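Local coordinates for cell division control protein 45 cdc45 putative (Entamoeba histolytica, PDB 6CC2) that probably takes part in eukaryotic DNA replication as Cdc45, the partner of MCM2-7 and GINS in the replicative helicase, at residues K220-V223 with H224-Y228. Numbering follows the deposited sequence.
Sequences KTYV and HAIQY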
loop_
_atom_site.group_PDB
_atom_site.type_symbol
_atom_site.label_atom_id
_atom_site.label_comp_id
_atom_site.label_asym_id
_atom_site.label_seq_id
_atom_site.Cartn_x
_atom_site.Cartn_y
_atom_site.Cartn_z
ATOM N N LYS A 220 -8.200 5.168 14.366
ATOM C CA LYS A 220 -7.739 5.970 15.498
ATOM C C LYS A 220 -6.265 6.333 15.333
ATOM O O LYS A 220 -5.855 7.472 15.594
ATOM C CB LYS A 220 -7.975 5.212 16.800
ATOM C CG LYS A 220 -9.441 5.154 17.205
ATOM C CD LYS A 220 -9.636 4.508 18.572
ATOM C CE LYS A 220 -9.336 3.013 18.543
ATOM N NZ LYS A 220 -9.748 2.335 19.809
ATOM N N THR A 221 -5.463 5.394 14.855
ATOM C CA THR A 221 -4.053 5.687 14.604
ATOM C C THR A 221 -3.890 6.727 13.502
ATOM O O THR A 221 -3.085 7.677 13.610
ATOM C CB THR A 221 -3.318 4.391 14.258
ATOM O OG1 THR A 221 -3.360 3.525 15.394
ATOM C CG2 THR A 221 -1.887 4.672 13.873
ATOM N N TYR A 222 -4.681 6.601 12.440
ATOM C CA TYR A 222 -4.640 7.599 11.389
ATOM C C TYR A 222 -4.983 8.987 11.925
ATOM O O TYR A 222 -4.281 9.977 11.647
ATOM C CB TYR A 222 -5.587 7.186 10.259
ATOM C CG TYR A 222 -5.810 8.331 9.295
ATOM C CD1 TYR A 222 -4.850 8.683 8.360
ATOM C CD2 TYR A 222 -6.970 9.105 9.366
ATOM C CE1 TYR A 222 -5.033 9.753 7.516
ATOM C CE2 TYR A 222 -7.146 10.171 8.511
ATOM C CZ TYR A 222 -6.185 10.505 7.609
ATOM O OH TYR A 222 -6.364 11.575 6.768
ATOM N N VAL A 223 -6.072 9.090 12.679
ATOM C CA VAL A 223 -6.513 10.400 13.150
ATOM C C VAL A 223 -5.458 11.010 14.058
ATOM O O VAL A 223 -5.182 12.218 13.995
ATOM C CB VAL A 223 -7.883 10.284 13.839
ATOM C CG1 VAL A 223 -8.244 11.563 14.521
ATOM C CG2 VAL A 223 -8.920 9.939 12.797
ATOM N N HIS A 224 -4.838 10.187 14.898
ATOM C CA HIS A 224 -3.780 10.689 15.787
ATOM C C HIS A 224 -2.600 11.233 14.989
ATOM O O HIS A 224 -1.959 12.214 15.398
ATOM C CB HIS A 224 -3.326 9.559 16.713
ATOM C CG HIS A 224 -2.570 10.028 17.923
ATOM N ND1 HIS A 224 -3.105 10.906 18.844
ATOM C CD2 HIS A 224 -1.328 9.728 18.369
ATOM C CE1 HIS A 224 -2.220 11.134 19.796
ATOM N NE2 HIS A 224 -1.136 10.429 19.535
ATOM N N ALA A 225 -2.273 10.593 13.871
ATOM C CA ALA A 225 -1.193 11.100 13.022
ATOM C C ALA A 225 -1.546 12.467 12.454
ATOM O O ALA A 225 -0.731 13.399 12.473
ATOM C CB ALA A 225 -0.910 10.111 11.893
ATOM N N ILE A 226 -2.769 12.614 11.945
ATOM C CA ILE A 226 -3.204 13.904 11.429
ATOM C C ILE A 226 -3.108 14.968 12.518
ATOM O O ILE A 226 -2.673 16.099 12.271
ATOM C CB ILE A 226 -4.630 13.792 10.860
ATOM C CG1 ILE A 226 -4.656 12.759 9.741
ATOM C CG2 ILE A 226 -5.128 15.139 10.385
ATOM C CD1 ILE A 226 -3.628 13.029 8.616
ATOM N N GLN A 227 -3.527 14.632 13.745
ATOM C CA GLN A 227 -3.466 15.604 14.831
ATOM C C GLN A 227 -2.029 16.074 15.065
ATOM O O GLN A 227 -1.809 17.229 15.445
ATOM C CB GLN A 227 -4.044 15.017 16.117
ATOM C CG GLN A 227 -4.161 16.013 17.252
ATOM C CD GLN A 227 -5.176 17.100 16.964
ATOM O OE1 GLN A 227 -6.289 16.820 16.511
ATOM N NE2 GLN A 227 -4.796 18.347 17.209
ATOM N N TYR A 228 -1.051 15.191 14.873
ATOM C CA TYR A 228 0.351 15.599 14.990
ATOM C C TYR A 228 0.694 16.653 13.947
ATOM O O TYR A 228 1.364 17.657 14.262
ATOM C CB TYR A 228 1.268 14.391 14.843
ATOM C CG TYR A 228 2.739 14.695 15.057
ATOM C CD1 TYR A 228 3.226 14.920 16.336
ATOM C CD2 TYR A 228 3.628 14.727 14.003
ATOM C CE1 TYR A 228 4.558 15.201 16.560
ATOM C CE2 TYR A 228 4.980 14.983 14.224
ATOM C CZ TYR A 228 5.424 15.223 15.497
ATOM O OH TYR A 228 6.761 15.496 15.736
HETATM O O HOH W 1 -7.059 14.727 13.959
#
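I226 lays its CG1 over one face of the Y222 ring, one helical turn away. I226 CG1 stands 3.8 Å from the centroid of the Y222 ring, 25° off the normal, a CH-pi contact shifted toward the rim at CZ. I226 CD1 lies by the phenol end, 3.6 Å from Y222 OH. Y222 CG is anti to the backbone N (chi1 167°), which carries the ring alongside the following turn. I226 CG1 sits beside its own backbone N (chi1 -59°) and leans back over that ring. The Y222 hydroxyl is hydrogen-bonded to the carbonyl of P340, so the buried ring is probably well fixed. The backbone links the same pair: I226 N donates to Y222 O at 3.1 Å.

H224 rests its CB against the K220 carbonyl, 3.5 Å from K220 O, and H224 N donates to the same oxygen. V223 O has two donors. Q227 N donates to V223 O at 2.9 Å. A water also donates to V223 O, at 3.1 Å, and makes a weak bond to Q227 OE1. This is regular i to i+4 alpha-helix pairing within helix 219-233, where Y222 and A225 lie against helix 199-213, and Y222 and V223 meet strand 338-344.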